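Local coordinates for protein putative Xylose isomerase (Rhodospirillum rubrum, PDB 3QXB) that probably acts as a metal-dependent isomerase with a xylose isomerase-like TIM barrel, holding an iron(III) and a manganese(II) ion side by side, at residues A[172-181]-A[206-216]; A[237-246]-A[276-287]. One frame throughout, in Å; residues are numbered along the deposited sequence.

Interaction 1 of 2, residues A[172-181]-A[206-216]; sequences LSMLYVEPVP and IPVRLLVDWGH. With FE (Fe (III) ion), chain E; MN (manganese (II) ion), chain G.
Glu178 and His216 meet where two neighbouring parallel strands run out, a worked example of how a TIM barrel collects metal ligands at the C-terminal ends of its strands. Glu178 holds CG anti to the backbone N (chi1 169°) and then stays extended. CB of Glu178 passes Leu211 O at 3.8 Å. CG lies between that oxygen and ND1 of His216, and CD slips by CD2 of Leu211 toward His216 CE1. At the tip Glu178 OE2 binds the iron at 2.2 Å, while His216 CE1 stands only 3.1 Å from OE2, carboxylate and ring planes 20° apart. Asp213 OD2 is a second ligand of this iron, and water 2 bridges it to the manganese, which His216 takes through NE2.

The imidazole has little freedom to turn. His216 ND1 donates to Pro179 O at 2.8 Å, a bond lying in both the ring and carbonyl planes, and this leaves NE2 for the metal; CB of Asp213 covers one ring face and CD of Pro181 makes a CH-pi contact on the other. Pro179 O also accepts from water 1, which in turn accepts from Asp213 N.

At the opposite end, the selenium of selenomethionine Met174 crosses Arg209 CG at 3.9 Å. Arg209 folds back so that its guanidinium lies over Pro207 CB and Arg209 NH1 reaches Val208 O at 2.9 Å. With an alanine here, Val208 O would probably lose its side-chain donor and Pro207 the flat group over its CB, and the selenium of Met174 would keep only CB for company. Between the ends, four backbone bonds tie Leu175 and Val177 to Pro207, Arg209 and Leu211.

Helix 190-200 makes the beta-alpha-beta crossover between these strands; strand 130-133 flanks 174-177, strand 240-245 flanks 208-213, and Tyr176 and Leu211 touch Phe90 of strand 85-90.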
loop_
_atom_site.group_PDB
_atom_site.type_symbol
_atom_site.label_atom_id
_atom_site.label_comp_id
_atom_site.label_asym_id
_atom_site.label_seq_id
_atom_site.Cartn_x
_atom_site.Cartn_y
_atom_site.Cartn_z
ATOM N N LEU A 172 0.954 -4.584 26.614
ATOM C CA LEU A 172 1.271 -5.584 25.600
ATOM C C LEU A 172 2.286 -6.645 26.193
ATOM O O LEU A 172 3.043 -6.363 27.113
ATOM C CB LEU A 172 1.781 -4.931 24.280
ATOM C CG LEU A 172 0.715 -4.368 23.289
ATOM C CD1 LEU A 172 -0.139 -3.227 23.859
ATOM C CD2 LEU A 172 1.351 -3.841 21.964
ATOM N N SER A 173 2.279 -7.840 25.640
ATOM C CA SER A 173 3.181 -8.930 26.045
ATOM C C SER A 173 4.319 -9.195 25.082
ATOM O O SER A 173 5.298 -9.805 25.478
ATOM C CB SER A 173 2.388 -10.232 26.112
ATOM O OG SER A 173 1.392 -10.102 27.056
HETATM N N MSE A 174 4.189 -8.755 23.830
HETATM C CA MSE A 174 5.164 -9.089 22.790
HETATM C C MSE A 174 5.148 -8.137 21.606
HETATM O O MSE A 174 4.092 -7.554 21.246
HETATM C CB MSE A 174 4.971 -10.551 22.335
HETATM C CG MSE A 174 6.054 -11.087 21.420
HETATM SE SE MSE A 174 5.819 -13.015 21.094
HETATM C CE MSE A 174 6.332 -13.699 22.809
ATOM N N LEU A 175 6.329 -7.941 21.025
ATOM C CA LEU A 175 6.458 -7.256 19.721
ATOM C C LEU A 175 7.063 -8.226 18.699
ATOM O O LEU A 175 7.857 -9.122 19.080
ATOM C CB LEU A 175 7.319 -6.014 19.820
ATOM C CG LEU A 175 6.830 -4.879 20.688
ATOM C CD1 LEU A 175 7.901 -3.750 20.639
ATOM C CD2 LEU A 175 5.397 -4.374 20.282
ATOM N N TYR A 176 6.704 -8.058 17.422
ATOM C CA TYR A 176 7.296 -8.881 16.354
ATOM C C TYR A 176 7.995 -8.052 15.269
ATOM O O TYR A 176 7.578 -6.936 14.956
ATOM C CB TYR A 176 6.280 -9.750 15.625
ATOM C CG TYR A 176 5.349 -10.563 16.454
ATOM C CD1 TYR A 176 5.720 -11.793 16.977
ATOM C CD2 TYR A 176 4.078 -10.143 16.656
ATOM C CE1 TYR A 176 4.834 -12.542 17.694
ATOM C CE2 TYR A 176 3.201 -10.873 17.365
ATOM C CZ TYR A 176 3.578 -12.053 17.894
ATOM O OH TYR A 176 2.661 -12.750 18.587
ATOM N N VAL A 177 9.047 -8.648 14.703
ATOM C CA VAL A 177 9.734 -8.141 13.528
ATOM C C VAL A 177 9.581 -9.181 12.439
ATOM O O VAL A 177 9.854 -10.353 12.668
ATOM C CB VAL A 177 11.246 -7.913 13.789
ATOM C CG1 VAL A 177 11.947 -7.484 12.488
ATOM C CG2 VAL A 177 11.420 -6.883 14.876
ATOM N N GLU A 178 9.179 -8.759 11.236
ATOM C CA GLU A 178 9.047 -9.673 10.106
ATOM C C GLU A 178 10.192 -9.496 9.142
ATOM O O GLU A 178 10.274 -8.442 8.487
ATOM C CB GLU A 178 7.721 -9.409 9.340
ATOM C CG GLU A 178 7.626 -10.114 8.021
ATOM C CD GLU A 178 6.251 -10.001 7.365
ATOM O OE1 GLU A 178 5.526 -9.020 7.617
ATOM O OE2 GLU A 178 5.915 -10.882 6.556
ATOM N N PRO A 179 11.073 -10.503 9.018
ATOM C CA PRO A 179 12.106 -10.368 8.018
ATOM C C PRO A 179 11.556 -10.365 6.581
ATOM O O PRO A 179 10.463 -10.903 6.307
ATOM C CB PRO A 179 13.000 -11.605 8.256
ATOM C CG PRO A 179 12.804 -11.914 9.696
ATOM C CD PRO A 179 11.336 -11.667 9.897
ATOM N N VAL A 180 12.325 -9.758 5.688
ATOM C CA VAL A 180 11.885 -9.493 4.334
ATOM C C VAL A 180 12.939 -9.866 3.274
ATOM O O VAL A 180 14.149 -9.787 3.558
ATOM C CB VAL A 180 11.570 -8.002 4.161
ATOM C CG1 VAL A 180 10.324 -7.645 4.967
ATOM C CG2 VAL A 180 12.771 -7.197 4.617
ATOM N N PRO A 181 12.477 -10.183 2.038
ATOM C CA PRO A 181 13.344 -10.724 0.973
ATOM C C PRO A 181 13.996 -9.638 0.125
ATOM O O PRO A 181 14.019 -9.745 -1.103
ATOM C CB PRO A 181 12.365 -11.563 0.118
ATOM C CG PRO A 181 11.051 -10.829 0.216
ATOM C CD PRO A 181 11.041 -10.251 1.653
ATOM N N ILE A 206 9.677 -6.395 27.350
ATOM C CA ILE A 206 8.915 -7.534 26.886
ATOM C C ILE A 206 9.696 -8.153 25.701
ATOM O O ILE A 206 10.504 -7.493 25.052
ATOM C CB ILE A 206 7.437 -7.146 26.462
ATOM C CG1 ILE A 206 7.457 -6.028 25.432
ATOM C CG2 ILE A 206 6.589 -6.783 27.714
ATOM C CD1 ILE A 206 6.131 -5.766 24.616
ATOM N N PRO A 207 9.446 -9.422 25.408
ATOM C CA PRO A 207 10.187 -10.021 24.303
ATOM C C PRO A 207 9.874 -9.421 22.938
ATOM O O PRO A 207 8.727 -9.062 22.653
ATOM C CB PRO A 207 9.741 -11.479 24.352
ATOM C CG PRO A 207 8.405 -11.427 25.126
ATOM C CD PRO A 207 8.625 -10.406 26.136
ATOM N N VAL A 208 10.901 -9.305 22.112
ATOM C CA VAL A 208 10.738 -8.981 20.682
ATOM C C VAL A 208 11.115 -10.263 19.968
ATOM O O VAL A 208 12.180 -10.850 20.207
ATOM C CB VAL A 208 11.629 -7.779 20.265
ATOM C CG1 VAL A 208 11.553 -7.467 18.752
ATOM C CG2 VAL A 208 11.280 -6.554 21.105
ATOM N N ARG A 209 10.223 -10.735 19.119
ATOM C CA ARG A 209 10.397 -12.033 18.479
ATOM C C ARG A 209 10.206 -11.872 16.978
ATOM O O ARG A 209 9.851 -10.809 16.489
ATOM C CB ARG A 209 9.382 -13.037 19.065
ATOM C CG ARG A 209 9.633 -13.422 20.536
ATOM C CD ARG A 209 10.886 -14.300 20.671
ATOM N NE ARG A 209 11.216 -14.566 22.064
ATOM C CZ ARG A 209 12.098 -13.870 22.783
ATOM N NH1 ARG A 209 12.749 -12.802 22.283
ATOM N NH2 ARG A 209 12.301 -14.219 24.032
ATOM N N LEU A 210 10.435 -12.970 16.254
ATOM C CA LEU A 210 10.313 -12.997 14.815
ATOM C C LEU A 210 8.936 -13.539 14.432
ATOM O O LEU A 210 8.410 -14.447 15.078
ATOM C CB LEU A 210 11.403 -13.872 14.187
ATOM C CG LEU A 210 12.852 -13.405 14.405
ATOM C CD1 LEU A 210 13.838 -14.506 13.993
ATOM C CD2 LEU A 210 13.102 -12.118 13.603
ATOM N N LEU A 211 8.349 -12.926 13.408
ATOM C CA LEU A 211 7.268 -13.533 12.658
ATOM C C LEU A 211 7.837 -13.812 11.269
ATOM O O LEU A 211 8.352 -12.921 10.639
ATOM C CB LEU A 211 6.030 -12.631 12.645
ATOM C CG LEU A 211 4.844 -13.110 11.800
ATOM C CD1 LEU A 211 3.504 -12.570 12.366
ATOM C CD2 LEU A 211 5.050 -12.720 10.303
ATOM N N VAL A 212 7.845 -15.074 10.833
ATOM C CA VAL A 212 8.516 -15.410 9.579
ATOM C C VAL A 212 7.474 -15.744 8.525
ATOM O O VAL A 212 6.567 -16.510 8.769
ATOM C CB VAL A 212 9.512 -16.536 9.759
ATOM C CG1 VAL A 212 10.031 -17.081 8.411
ATOM C CG2 VAL A 212 10.662 -16.066 10.687
ATOM N N ASP A 213 7.595 -15.103 7.368
ATOM C CA ASP A 213 6.637 -15.282 6.305
ATOM C C ASP A 213 7.245 -16.278 5.325
ATOM O O ASP A 213 8.354 -16.071 4.834
ATOM C CB ASP A 213 6.395 -13.942 5.623
ATOM C CG ASP A 213 5.325 -14.018 4.568
ATOM O OD1 ASP A 213 5.258 -15.064 3.885
ATOM O OD2 ASP A 213 4.571 -13.034 4.447
ATOM N N TRP A 214 6.547 -17.376 5.083
ATOM C CA TRP A 214 7.100 -18.472 4.281
ATOM C C TRP A 214 7.518 -17.978 2.877
ATOM O O TRP A 214 8.510 -18.436 2.318
ATOM C CB TRP A 214 6.086 -19.620 4.165
ATOM C CG TRP A 214 6.095 -20.571 5.308
ATOM C CD1 TRP A 214 5.714 -20.317 6.585
ATOM C CD2 TRP A 214 6.490 -21.948 5.268
ATOM N NE1 TRP A 214 5.846 -21.443 7.349
ATOM C CE2 TRP A 214 6.324 -22.463 6.567
ATOM C CE3 TRP A 214 6.936 -22.803 4.249
ATOM C CZ2 TRP A 214 6.622 -23.791 6.897
ATOM C CZ3 TRP A 214 7.248 -24.154 4.585
ATOM C CH2 TRP A 214 7.072 -24.619 5.893
ATOM N N GLY A 215 6.805 -17.007 2.337
ATOM C CA GLY A 215 7.129 -16.471 1.014
ATOM C C GLY A 215 8.397 -15.627 1.000
ATOM O O GLY A 215 9.048 -15.491 -0.038
ATOM N N HIS A 216 8.733 -15.040 2.139
ATOM C CA HIS A 216 9.935 -14.250 2.269
ATOM C C HIS A 216 11.162 -15.166 2.434
ATOM O O HIS A 216 12.175 -14.941 1.800
ATOM C CB HIS A 216 9.832 -13.358 3.470
ATOM C CG HIS A 216 8.745 -12.337 3.379
ATOM N ND1 HIS A 216 8.583 -11.360 4.336
ATOM C CD2 HIS A 216 7.788 -12.113 2.436
ATOM C CE1 HIS A 216 7.555 -10.591 3.998
ATOM N NE2 HIS A 216 7.067 -11.018 2.842
HETATM FE FE FE E . 3.989 -11.263 5.614
HETATM MN MN MN G . 5.274 -10.385 1.793
HETATM O O HOH W 1 9.850 -13.339 7.094
HETATM O O HOH W 2 4.317 -9.822 3.825
HETATM O O HOH W 3 3.331 -9.242 6.436
HETATM O O HOH W 4 4.451 -8.214 1.071
#

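Interaction 2 of 2, residues A[237-246]-A[276-287]; sequences QPWIAAYHIQ and YALTDQTFFAEI. With FE (Fe (III) ion), chain E.
Tyr243 and Phe283 pack edge-to-face across two parallel strands of a beta-alpha-beta unit, strand 240-245, helix 266-275 and strand 283-285, in the closing part of the TIM barrel. Paired in register on one face of the sheet, the two side chains run side by side, each with CG anti to its carbonyl carbon. The Phe283 edge then turns onto the Tyr243 face, CE1 of Phe283 lying 3.4 Å from CD1 of Tyr243, centroids 4.9 Å apart and planes at 73°. Leu278 meets the phenol end from the other direction, its CD1 3.7 Å from Tyr243 OH.

Ile245 places CG1 between its backbone N and carbonyl carbon (chi1 62°). That choice brings CG2 obliquely against the Phe283 ring, CG2 of Ile245 being 3.7 Å from CG of Phe283, while CG1 lies against Ala285. On the opposite face of the sheet, Phe284 brings its ring edge to Tyr243 O and Ala242 CB, and one ring face is covered by CG2 of Thr282. Backbone bonds from Tyr243 and Ile245 to Thr282 and Phe284, and back from Phe284 and Glu286, zip the strands together.

Before the strand, Gln281 sits at the centre of an inverse gamma turn. Its side chain bends at chi2, and the amide is used at both ends: OE1 of Gln281 accepts from Thr279 N at 2.8 Å, and NE2 donates to water 5, which donates to Ile240 O. Ala241 O lies close by CB and CG of the same side chain.

At the far end the extended Glu286 brings CD of its carboxylate over one face of the His244 imidazole, the planes 55° apart. His244 NE2 is hydrogen-bonded to OE1 of Gln53, which should help set the ring's rotation, while His244 ND1 binds the iron at 2.2 Å and Glu286 OE1 completes the protein ligands at 2.1 Å.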
loop_
_atom_site.group_PDB
_atom_site.type_symbol
_atom_site.label_atom_id
_atom_site.label_comp_id
_atom_site.label_asym_id
_atom_site.label_seq_id
_atom_site.Cartn_x
_atom_site.Cartn_y
_atom_site.Cartn_z
ATOM N N GLN A 237 15.210 -20.727 15.343
ATOM C CA GLN A 237 14.060 -21.397 15.951
ATOM C C GLN A 237 13.558 -20.834 17.304
ATOM O O GLN A 237 12.360 -20.583 17.424
ATOM C CB GLN A 237 14.277 -22.906 16.111
ATOM C CG GLN A 237 13.036 -23.547 16.772
ATOM C CD GLN A 237 12.979 -25.048 16.708
ATOM O OE1 GLN A 237 13.923 -25.709 16.312
ATOM N NE2 GLN A 237 11.842 -25.586 17.084
ATOM N N PRO A 238 14.447 -20.659 18.312
ATOM C CA PRO A 238 13.974 -20.174 19.611
ATOM C C PRO A 238 13.193 -18.854 19.549
ATOM O O PRO A 238 12.407 -18.572 20.447
ATOM C CB PRO A 238 15.263 -19.971 20.426
ATOM C CG PRO A 238 16.313 -20.668 19.710
ATOM C CD PRO A 238 15.905 -20.844 18.296
ATOM N N TRP A 239 13.424 -18.053 18.511
ATOM C CA TRP A 239 12.809 -16.748 18.408
ATOM C C TRP A 239 11.573 -16.618 17.509
ATOM O O TRP A 239 10.956 -15.575 17.500
ATOM C CB TRP A 239 13.842 -15.730 17.949
ATOM C CG TRP A 239 15.019 -15.556 18.876
ATOM C CD1 TRP A 239 15.021 -15.083 20.168
ATOM C CD2 TRP A 239 16.374 -15.846 18.554
ATOM N NE1 TRP A 239 16.312 -15.075 20.670
ATOM C CE2 TRP A 239 17.160 -15.530 19.693
ATOM C CE3 TRP A 239 17.008 -16.327 17.404
ATOM C CZ2 TRP A 239 18.538 -15.683 19.705
ATOM C CZ3 TRP A 239 18.399 -16.480 17.423
ATOM C CH2 TRP A 239 19.142 -16.169 18.567
ATOM N N ILE A 240 11.220 -17.648 16.743
ATOM C CA ILE A 240 10.126 -17.543 15.774
ATOM C C ILE A 240 8.833 -17.870 16.515
ATOM O O ILE A 240 8.605 -19.026 16.884
ATOM C CB ILE A 240 10.344 -18.496 14.584
ATOM C CG1 ILE A 240 11.612 -18.128 13.793
ATOM C CG2 ILE A 240 9.164 -18.493 13.675
ATOM C CD1 ILE A 240 12.095 -19.266 12.812
ATOM N N ALA A 241 8.017 -16.853 16.785
ATOM C CA ALA A 241 6.817 -17.006 17.636
ATOM C C ALA A 241 5.521 -17.088 16.830
ATOM O O ALA A 241 4.477 -17.446 17.369
ATOM C CB ALA A 241 6.722 -15.861 18.621
ATOM N N ALA A 242 5.586 -16.729 15.563
ATOM C CA ALA A 242 4.425 -16.786 14.654
ATOM C C ALA A 242 4.887 -16.749 13.184
ATOM O O ALA A 242 6.033 -16.389 12.889
ATOM C CB ALA A 242 3.419 -15.648 14.966
ATOM N N TYR A 243 3.991 -17.130 12.276
ATOM C CA TYR A 243 4.293 -17.191 10.854
ATOM C C TYR A 243 3.216 -16.528 9.999
ATOM O O TYR A 243 2.057 -16.420 10.416
ATOM C CB TYR A 243 4.386 -18.635 10.413
ATOM C CG TYR A 243 5.432 -19.465 11.114
ATOM C CD1 TYR A 243 5.182 -20.013 12.345
ATOM C CD2 TYR A 243 6.659 -19.750 10.512
ATOM C CE1 TYR A 243 6.149 -20.787 12.993
ATOM C CE2 TYR A 243 7.621 -20.516 11.154
ATOM C CZ TYR A 243 7.360 -21.033 12.404
ATOM O OH TYR A 243 8.275 -21.841 13.095
ATOM N N HIS A 244 3.609 -16.110 8.790
ATOM C CA HIS A 244 2.658 -15.865 7.720
ATOM C C HIS A 244 2.830 -17.011 6.740
ATOM O O HIS A 244 3.968 -17.392 6.396
ATOM C CB HIS A 244 2.914 -14.564 6.984
ATOM C CG HIS A 244 2.564 -13.353 7.775
ATOM N ND1 HIS A 244 3.072 -12.102 7.487
ATOM C CD2 HIS A 244 1.745 -13.202 8.840
ATOM C CE1 HIS A 244 2.603 -11.242 8.378
ATOM N NE2 HIS A 244 1.802 -11.884 9.210
ATOM N N ILE A 245 1.714 -17.554 6.298
ATOM C CA ILE A 245 1.731 -18.585 5.278
ATOM C C ILE A 245 1.055 -18.019 4.021
ATOM O O ILE A 245 0.108 -17.264 4.105
ATOM C CB ILE A 245 1.093 -19.912 5.769
ATOM C CG1 ILE A 245 -0.380 -19.756 6.148
ATOM C CG2 ILE A 245 1.920 -20.554 6.954
ATOM C CD1 ILE A 245 -1.079 -21.112 6.436
ATOM N N GLN A 246 1.558 -18.435 2.860
ATOM C CA GLN A 246 1.037 -18.059 1.548
ATOM C C GLN A 246 1.536 -19.087 0.549
ATOM O O GLN A 246 2.453 -19.862 0.844
ATOM C CB GLN A 246 1.564 -16.696 1.122
ATOM C CG GLN A 246 3.056 -16.502 1.495
ATOM C CD GLN A 246 3.766 -15.541 0.564
ATOM O OE1 GLN A 246 3.714 -15.700 -0.669
ATOM N NE2 GLN A 246 4.461 -14.563 1.133
ATOM N N TYR A 276 8.773 -29.863 13.756
ATOM C CA TYR A 276 9.323 -28.977 14.772
ATOM C C TYR A 276 8.483 -28.909 16.054
ATOM O O TYR A 276 8.743 -28.079 16.912
ATOM C CB TYR A 276 9.577 -27.592 14.150
ATOM C CG TYR A 276 10.741 -27.634 13.189
ATOM C CD1 TYR A 276 12.059 -27.684 13.670
ATOM C CD2 TYR A 276 10.543 -27.697 11.817
ATOM C CE1 TYR A 276 13.141 -27.764 12.800
ATOM C CE2 TYR A 276 11.619 -27.778 10.940
ATOM C CZ TYR A 276 12.914 -27.814 11.445
ATOM O OH TYR A 276 13.978 -27.859 10.595
ATOM N N ALA A 277 7.490 -29.787 16.188
ATOM C CA ALA A 277 6.651 -29.846 17.382
ATOM C C ALA A 277 6.036 -28.479 17.720
ATOM O O ALA A 277 6.005 -28.083 18.871
ATOM C CB ALA A 277 7.485 -30.381 18.587
ATOM N N LEU A 278 5.561 -27.740 16.726
ATOM C CA LEU A 278 5.048 -26.410 17.009
ATOM C C LEU A 278 3.739 -26.571 17.786
ATOM O O LEU A 278 3.097 -27.623 17.695
ATOM C CB LEU A 278 4.844 -25.636 15.714
ATOM C CG LEU A 278 6.067 -25.378 14.830
ATOM C CD1 LEU A 278 5.661 -24.393 13.698
ATOM C CD2 LEU A 278 7.222 -24.833 15.633
ATOM N N THR A 279 3.359 -25.541 18.543
ATOM C CA THR A 279 2.176 -25.600 19.413
ATOM C C THR A 279 1.302 -24.366 19.301
ATOM O O THR A 279 0.143 -24.461 18.897
ATOM C CB THR A 279 2.571 -25.739 20.880
ATOM O OG1 THR A 279 3.550 -24.744 21.202
ATOM C CG2 THR A 279 3.144 -27.158 21.163
ATOM N N ASP A 280 1.844 -23.213 19.679
ATOM C CA ASP A 280 1.062 -21.956 19.653
ATOM C C ASP A 280 1.555 -20.950 18.626
ATOM O O ASP A 280 1.013 -19.824 18.559
ATOM C CB ASP A 280 0.924 -21.318 21.061
ATOM C CG ASP A 280 2.233 -20.827 21.630
ATOM O OD1 ASP A 280 3.258 -20.878 20.927
ATOM O OD2 ASP A 280 2.237 -20.387 22.807
ATOM N N GLN A 281 2.509 -21.353 17.773
ATOM C CA GLN A 281 3.088 -20.408 16.801
ATOM C C GLN A 281 2.266 -20.338 15.524
ATOM O O GLN A 281 2.609 -20.933 14.507
ATOM C CB GLN A 281 4.539 -20.765 16.509
ATOM C CG GLN A 281 5.380 -20.812 17.745
ATOM C CD GLN A 281 5.444 -22.205 18.351
ATOM O OE1 GLN A 281 4.542 -23.026 18.153
ATOM N NE2 GLN A 281 6.513 -22.474 19.082
ATOM N N THR A 282 1.195 -19.545 15.593
ATOM C CA THR A 282 0.118 -19.530 14.585
ATOM C C THR A 282 0.636 -19.330 13.158
ATOM O O THR A 282 1.487 -18.485 12.890
ATOM C CB THR A 282 -0.930 -18.440 14.939
ATOM O OG1 THR A 282 -1.217 -18.531 16.339
ATOM C CG2 THR A 282 -2.256 -18.604 14.127
ATOM N N PHE A 283 0.136 -20.160 12.259
ATOM C CA PHE A 283 0.353 -20.015 10.839
ATOM C C PHE A 283 -0.819 -19.141 10.343
ATOM O O PHE A 283 -1.934 -19.653 10.063
ATOM C CB PHE A 283 0.277 -21.371 10.153
ATOM C CG PHE A 283 1.526 -22.225 10.206
ATOM C CD1 PHE A 283 2.614 -21.969 11.040
ATOM C CD2 PHE A 283 1.575 -23.369 9.423
ATOM C CE1 PHE A 283 3.717 -22.824 11.072
ATOM C CE2 PHE A 283 2.674 -24.216 9.435
ATOM C CZ PHE A 283 3.750 -23.960 10.248
ATOM N N PHE A 284 -0.587 -17.828 10.257
ATOM C CA PHE A 284 -1.561 -16.897 9.722
ATOM C C PHE A 284 -1.491 -16.832 8.190
ATOM O O PHE A 284 -0.460 -16.447 7.631
ATOM C CB PHE A 284 -1.309 -15.470 10.245
ATOM C CG PHE A 284 -1.479 -15.294 11.736
ATOM C CD1 PHE A 284 -2.726 -15.246 12.318
ATOM C CD2 PHE A 284 -0.385 -15.142 12.550
ATOM C CE1 PHE A 284 -2.857 -15.033 13.699
ATOM C CE2 PHE A 284 -0.527 -14.913 13.918
ATOM C CZ PHE A 284 -1.750 -14.856 14.470
ATOM N N ALA A 285 -2.595 -17.162 7.531
ATOM C CA ALA A 285 -2.689 -17.027 6.096
ATOM C C ALA A 285 -2.689 -15.552 5.796
ATOM O O ALA A 285 -3.523 -14.839 6.342
ATOM C CB ALA A 285 -3.966 -17.641 5.554
ATOM N N GLU A 286 -1.762 -15.144 4.935
ATOM C CA GLU A 286 -1.618 -13.773 4.485
ATOM C C GLU A 286 -1.672 -13.750 2.965
ATOM O O GLU A 286 -0.642 -13.844 2.273
ATOM C CB GLU A 286 -0.334 -13.113 4.995
ATOM C CG GLU A 286 -0.339 -11.616 4.714
ATOM C CD GLU A 286 0.987 -10.921 4.964
ATOM O OE1 GLU A 286 2.037 -11.545 4.887
ATOM O OE2 GLU A 286 0.956 -9.708 5.229
ATOM N N ILE A 287 -2.905 -13.620 2.479
ATOM C CA ILE A 287 -3.233 -13.789 1.074
ATOM C C ILE A 287 -3.630 -12.417 0.562
ATOM O O ILE A 287 -4.470 -11.731 1.167
ATOM C CB ILE A 287 -4.386 -14.825 0.821
ATOM C CG1 ILE A 287 -4.182 -16.124 1.634
ATOM C CG2 ILE A 287 -4.530 -15.087 -0.703
ATOM C CD1 ILE A 287 -2.891 -16.854 1.368
HETATM FE FE FE E . 3.989 -11.263 5.614
HETATM O O HOH W 5 8.446 -20.332 19.700
HETATM O O HOH W 2 4.317 -9.822 3.825
HETATM O O HOH W 3 3.331 -9.242 6.436
#

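Overall arrangement
Read from the N terminus, the chain first closes a loop at interaction 1, returning through helix 190-200 from the fifth to the sixth strand of the barrel. Interaction 2 opens only after that loop is shut and repeats the step from the seventh strand to the eighth through helix 266-275. The two loops therefore stand in series, neither nested nor crossed. They meet edge to edge in the sheet because strands 208-213 and 240-245 are neighbours: Trp214 N probably bonds to His244 O, and Gln246 NE2 to Asp213 OD1. Each contact supplies two protein ligands to the same iron, so one ion ties together four consecutive strands.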